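Local coordinates for protein laminin subunit ALPHA-1 (PDB 2JD4) that forms part of the basement membrane protein laminin-111, its LG4-5 domain pair binding divalent metal ions and carrying sites that probably attach laminin to the cell surface, at residues 214-220 with 316-322; 244-248 with 260-264. The protein carries 4 engineered substitutions. All coordinates share one frame. Numbering follows the deposited sequence.

Contact 1. Residues 214-220 with 316-322. With MG (magnesium ion), chain D.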
loop_
_atom_site.group_PDB
_atom_site.type_symbol
_atom_site.label_atom_id
_atom_site.label_comp_id
_atom_site.label_asym_id
_atom_site.label_seq_id
_atom_site.Cartn_x
_atom_site.Cartn_y
_atom_site.Cartn_z
ATOM N N GLU A 214 8.275 12.468 11.750
ATOM C CA GLU A 214 8.328 13.814 12.314
ATOM C C GLU A 214 7.432 13.960 13.549
ATOM O O GLU A 214 7.535 14.942 14.289
ATOM C CB GLU A 214 7.947 14.865 11.261
ATOM C CG GLU A 214 6.501 14.827 10.783
ATOM C CD GLU A 214 6.239 13.753 9.742
ATOM O OE1 GLU A 214 5.126 13.749 9.170
ATOM O OE2 GLU A 214 7.136 12.916 9.494
ATOM N N GLY A 215 6.554 12.983 13.763
ATOM C CA GLY A 215 5.678 13.018 14.923
ATOM C C GLY A 215 4.230 13.379 14.648
ATOM O O GLY A 215 3.939 14.248 13.825
ATOM N N TYR A 216 3.319 12.709 15.348
ATOM C CA TYR A 216 1.893 12.965 15.193
ATOM C C TYR A 216 1.350 13.464 16.529
ATOM O O TYR A 216 1.712 12.942 17.585
ATOM C CB TYR A 216 1.153 11.683 14.786
ATOM C CG TYR A 216 -0.274 11.929 14.334
ATOM C CD1 TYR A 216 -0.543 12.443 13.060
ATOM C CD2 TYR A 216 -1.349 11.712 15.195
ATOM C CE1 TYR A 216 -1.846 12.739 12.659
ATOM C CE2 TYR A 216 -2.657 12.006 14.805
ATOM C CZ TYR A 216 -2.898 12.521 13.536
ATOM O OH TYR A 216 -4.184 12.830 13.152
ATOM N N LYS A 217 0.489 14.478 16.481
ATOM C CA LYS A 217 -0.101 15.040 17.696
ATOM C C LYS A 217 -1.586 14.700 17.777
ATOM O O LYS A 217 -2.388 15.237 17.014
ATOM C CB LYS A 217 0.065 16.564 17.711
ATOM C CG LYS A 217 1.508 17.040 17.701
ATOM C CD LYS A 217 1.579 18.559 17.668
ATOM C CE LYS A 217 3.012 19.041 17.544
ATOM N NZ LYS A 217 3.089 20.526 17.489
ATOM N N VAL A 218 -1.954 13.823 18.705
ATOM C CA VAL A 218 -3.349 13.430 18.853
ATOM C C VAL A 218 -4.211 14.606 19.313
ATOM O O VAL A 218 -5.269 14.874 18.743
ATOM C CB VAL A 218 -3.493 12.266 19.853
ATOM C CG1 VAL A 218 -4.951 11.917 20.042
ATOM C CG2 VAL A 218 -2.722 11.046 19.339
ATOM N N ARG A 219 -3.752 15.302 20.348
ATOM C CA ARG A 219 -4.468 16.452 20.886
ATOM C C ARG A 219 -5.846 16.074 21.430
ATOM O O ARG A 219 -6.003 15.032 22.062
ATOM C CB ARG A 219 -4.606 17.540 19.813
ATOM C CG ARG A 219 -3.305 17.841 19.079
ATOM C CD ARG A 219 -2.248 18.437 19.991
ATOM N NE ARG A 219 -2.318 19.895 20.046
ATOM C CZ ARG A 219 -2.099 20.694 19.005
ATOM N NH1 ARG A 219 -1.797 20.183 17.819
ATOM N NH2 ARG A 219 -2.180 22.010 19.151
ATOM N N LEU A 220 -6.847 16.911 21.172
ATOM C CA LEU A 220 -8.192 16.664 21.692
ATOM C C LEU A 220 -9.096 15.715 20.911
ATOM O O LEU A 220 -9.738 14.845 21.498
ATOM C CB LEU A 220 -8.935 17.992 21.883
ATOM C CG LEU A 220 -8.440 18.955 22.966
ATOM C CD1 LEU A 220 -7.047 19.459 22.630
ATOM C CD2 LEU A 220 -9.410 20.118 23.074
ATOM N N THR A 316 -7.895 16.788 28.807
ATOM C CA THR A 316 -8.528 16.248 27.607
ATOM C C THR A 316 -7.616 16.105 26.392
ATOM O O THR A 316 -7.998 15.484 25.401
ATOM C CB THR A 316 -9.737 17.112 27.191
ATOM O OG1 THR A 316 -9.317 18.475 27.029
ATOM C CG2 THR A 316 -10.830 17.041 28.245
ATOM N N SER A 317 -6.418 16.674 26.457
ATOM C CA SER A 317 -5.499 16.592 25.329
ATOM C C SER A 317 -4.449 15.496 25.470
ATOM O O SER A 317 -3.759 15.407 26.485
ATOM C CB SER A 317 -4.801 17.939 25.125
ATOM O OG SER A 317 -3.831 17.868 24.092
ATOM N N ALA A 318 -4.350 14.643 24.453
ATOM C CA ALA A 318 -3.350 13.581 24.449
ATOM C C ALA A 318 -2.186 14.223 23.720
ATOM O O ALA A 318 -2.105 14.194 22.489
ATOM C CB ALA A 318 -3.853 12.371 23.689
ATOM N N ASP A 319 -1.290 14.823 24.488
ATOM C CA ASP A 319 -0.161 15.518 23.907
ATOM C C ASP A 319 0.966 14.628 23.431
ATOM O O ASP A 319 2.025 14.556 24.051
ATOM C CB ASP A 319 0.352 16.563 24.894
ATOM C CG ASP A 319 -0.719 17.571 25.255
ATOM O OD1 ASP A 319 -1.182 18.297 24.347
ATOM O OD2 ASP A 319 -1.115 17.620 26.434
ATOM N N THR A 320 0.717 13.945 22.319
ATOM C CA THR A 320 1.715 13.080 21.717
ATOM C C THR A 320 2.407 13.930 20.666
ATOM O O THR A 320 1.905 14.982 20.271
ATOM C CB THR A 320 1.076 11.866 21.009
ATOM O OG1 THR A 320 0.376 12.305 19.837
ATOM C CG2 THR A 320 0.102 11.158 21.938
ATOM N N ASN A 321 3.566 13.468 20.222
ATOM C CA ASN A 321 4.340 14.154 19.199
ATOM C C ASN A 321 5.324 13.077 18.803
ATOM O O ASN A 321 6.539 13.283 18.815
ATOM C CB ASN A 321 5.075 15.360 19.792
ATOM C CG ASN A 321 5.478 16.372 18.736
ATOM O OD1 ASN A 321 6.086 17.398 19.041
ATOM N ND2 ASN A 321 5.134 16.089 17.483
ATOM N N ASP A 322 4.772 11.918 18.450
ATOM C CA ASP A 322 5.580 10.761 18.111
ATOM C C ASP A 322 5.051 9.957 16.926
ATOM O O ASP A 322 3.951 10.203 16.433
ATOM C CB ASP A 322 5.677 9.877 19.351
ATOM C CG ASP A 322 6.192 10.642 20.563
ATOM O OD1 ASP A 322 7.359 10.440 20.944
ATOM O OD2 ASP A 322 5.432 11.455 21.123
HETATM MG MG MG D . -0.770 16.486 28.289
HETATM O O HOH W 1 -2.908 16.631 28.636
HETATM O O HOH W 2 1.195 16.653 27.980
HETATM O O HOH W 3 -0.592 15.312 30.176
#
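Two extended, mostly irregular segments of the second laminin G domain run antiparallel here, and backbone pairs form at two points, out of step by one residue. At one end Y216 pairs with D322: Y216 N donates to D322 O (2.8 Å), while the return bond from D322 N to Y216 O is weak at 3.3 Å. N321 and D322 together lie opposite the single residue Y216, which makes a classic beta bulge. G215 suits its place because a CB there would clash with N321 ND2 and, at a phi of 105°, jam against the preceding carbonyl O. Between the two pairings T320 bridges the two segments through its hydroxyl, which a short beta-branched side chain holds close to the backbone: T320 OG1 gives its proton to Y216 O (2.7 Å) and accepts from V218 N (3.0 Å). The second pairing joins R219 N to A318 O and A318 N to R219 O, both 2.9 Å. Beside it V218 CG1 packs on A318 CB at 3.8 Å, a small methyl that fits this buried spot. D319, centre of an inverse gamma turn, has its CA-to-CB bond pointing away from 214-220, and D319 OD2 binds the magnesium ion at 2.2 Å; S317 OG donates a hydrogen bond to the other oxygen, D319 OD1, at 2.7 Å. Y216 and T320 rest on I240 of strand 235-241, whereas V218 and A318 touch K292 of strand 286-293, whose amino group hydrogen-bonds to the carbonyls of T316, R219 and L220.

Contact 2. Residues 244-248 with 260-264. With MG (magnesium ion), chain D.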
loop_
_atom_site.group_PDB
_atom_site.type_symbol
_atom_site.label_atom_id
_atom_site.label_comp_id
_atom_site.label_asym_id
_atom_site.label_seq_id
_atom_site.Cartn_x
_atom_site.Cartn_y
_atom_site.Cartn_z
ATOM N N LYS A 244 6.737 9.916 27.824
ATOM C CA LYS A 244 6.264 10.180 29.178
ATOM C C LYS A 244 4.956 9.469 29.528
ATOM O O LYS A 244 4.946 8.252 29.737
ATOM C CB LYS A 244 6.104 11.690 29.393
ATOM C CG LYS A 244 7.396 12.476 29.221
ATOM C CD LYS A 244 7.175 13.964 29.449
ATOM C CE LYS A 244 8.450 14.755 29.203
ATOM N NZ LYS A 244 9.552 14.332 30.110
ATOM N N VAL A 245 3.858 10.227 29.581
ATOM C CA VAL A 245 2.549 9.679 29.943
ATOM C C VAL A 245 1.473 9.701 28.837
ATOM O O VAL A 245 0.849 8.676 28.541
ATOM C CB VAL A 245 1.989 10.418 31.185
ATOM C CG1 VAL A 245 0.653 9.813 31.606
ATOM C CG2 VAL A 245 2.995 10.341 32.335
ATOM N N ASP A 246 1.244 10.867 28.244
ATOM C CA ASP A 246 0.236 11.011 27.191
ATOM C C ASP A 246 0.386 9.980 26.062
ATOM O O ASP A 246 1.451 9.871 25.451
ATOM C CB ASP A 246 0.298 12.429 26.617
ATOM C CG ASP A 246 -0.227 13.474 27.592
ATOM O OD1 ASP A 246 -0.299 13.176 28.802
ATOM O OD2 ASP A 246 -0.563 14.588 27.146
ATOM N N ALA A 247 -0.688 9.241 25.782
ATOM C CA ALA A 247 -0.665 8.224 24.726
ATOM C C ALA A 247 -2.025 7.578 24.457
ATOM O O ALA A 247 -2.948 7.685 25.266
ATOM C CB ALA A 247 0.346 7.139 25.084
ATOM N N ILE A 248 -2.141 6.920 23.302
ATOM C CA ILE A 248 -3.362 6.203 22.927
ATOM C C ILE A 248 -2.959 4.854 22.329
ATOM O O ILE A 248 -1.872 4.723 21.767
ATOM C CB ILE A 248 -4.213 6.969 21.883
ATOM C CG1 ILE A 248 -3.492 7.021 20.535
ATOM C CG2 ILE A 248 -4.498 8.383 22.381
ATOM C CD1 ILE A 248 -4.372 7.536 19.408
ATOM N N HIS A 260 -7.318 2.266 24.574
ATOM C CA HIS A 260 -6.816 2.986 25.746
ATOM C C HIS A 260 -6.448 4.415 25.398
ATOM O O HIS A 260 -5.952 4.694 24.310
ATOM C CB HIS A 260 -5.556 2.323 26.305
ATOM C CG HIS A 260 -5.687 0.854 26.552
ATOM N ND1 HIS A 260 -6.493 0.333 27.539
ATOM C CD2 HIS A 260 -5.097 -0.205 25.946
ATOM C CE1 HIS A 260 -6.395 -0.985 27.533
ATOM N NE2 HIS A 260 -5.554 -1.336 26.575
ATOM N N VAL A 261 -6.664 5.319 26.343
ATOM C CA VAL A 261 -6.325 6.716 26.143
ATOM C C VAL A 261 -5.844 7.301 27.467
ATOM O O VAL A 261 -6.392 6.987 28.522
ATOM C CB VAL A 261 -7.551 7.517 25.650
ATOM C CG1 VAL A 261 -7.278 9.010 25.741
ATOM C CG2 VAL A 261 -7.873 7.134 24.212
ATOM N N ASN A 262 -4.804 8.128 27.413
ATOM C CA ASN A 262 -4.287 8.767 28.621
ATOM C C ASN A 262 -3.943 10.217 28.316
ATOM O O ASN A 262 -3.013 10.499 27.558
ATOM C CB ASN A 262 -3.040 8.050 29.141
ATOM C CG ASN A 262 -2.660 8.499 30.542
ATOM O OD1 ASN A 262 -2.637 9.694 30.831
ATOM N ND2 ASN A 262 -2.358 7.542 31.419
ATOM N N ASN A 263 -4.701 11.130 28.915
ATOM C CA ASN A 263 -4.504 12.560 28.713
ATOM C C ASN A 263 -3.647 13.183 29.814
ATOM O O ASN A 263 -3.632 14.404 29.993
ATOM C CB ASN A 263 -5.864 13.256 28.647
ATOM C CG ASN A 263 -6.748 12.694 27.546
ATOM O OD1 ASN A 263 -6.348 12.639 26.385
ATOM N ND2 ASN A 263 -7.957 12.275 27.907
ATOM N N GLY A 264 -2.931 12.335 30.548
ATOM C CA GLY A 264 -2.071 12.822 31.611
ATOM C C GLY A 264 -2.642 12.673 33.010
ATOM O O GLY A 264 -2.008 13.083 33.982
HETATM MG MG MG D . -0.770 16.486 28.289
HETATM O O HOH W 3 -0.592 15.312 30.176
HETATM O O HOH W 1 -2.908 16.631 28.636
HETATM O O HOH W 2 1.195 16.653 27.980
#
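H260 lies in the last part of strand 256-262, which returns alongside strand 247-253 in a hairpin. The carbonyl H260 O receives a CA-H...O contact from I248 CA (3.3 Å), while the imidazole, able to bond through both nitrogens, is held by T269 at ND1 and E251 at NE2. V261 follows in a non-hydrogen-bonded pair with I248; the two beta-branched residues suit a strand, and V261 CG2 meets I248 CG2 at 4.0 Å on the face where I248 also packs against L222 and I224 of strand 222-230. At N262 the pairing becomes hydrogen-bonded: N262 N donates to A247 O (2.9 Å) and A247 N to N262 O (3.2 Å). D246 CA adds a CA-H...O contact to that same N262 O at 3.3 Å. The side chain of N262 then turns the chain, N262 OD1 accepting from G264 N at 2.7 Å in an Asx turn. N263 O accepts from two metal-bound waters, at 2.7 Å from water 1 and 3.2 Å from water 3. G264 adopts a positive phi of 101°, where a CB would jam against the preceding carbonyl and crowd D246 OD1. D246 uses both oxygens: D246 OD2 binds magnesium at 2.2 Å, and D246 OD1 accepts from the metal-bound water 3 at 2.6 Å. The arrangement, an aspartate just before a strand and a turn carbonyl reached through water, belongs to the metal site at the edge of a laminin G domain's beta sandwich.

Overall arrangement
The centres of contacts 1 and 2 lie about 9 Å apart, and the sequence of contact 2 falls entirely between the two segments of contact 1. They meet at one magnesium ion, to which each contributes one carboxylate oxygen: D319 OD2 from 316-322 and D246 OD2 from 244-248. Three waters add to the coordination, and water 1 ties the contacts together by donating to both S317 O and N263 O. A probable hydrogen bond of 2.8 Å from D319 N to D246 OD2 links them directly, and A318 N lies 3.4 Å from N263 OD1 in packing contact, without a hydrogen bond. The ion thus joins an irregular loop to the open end of a hairpin.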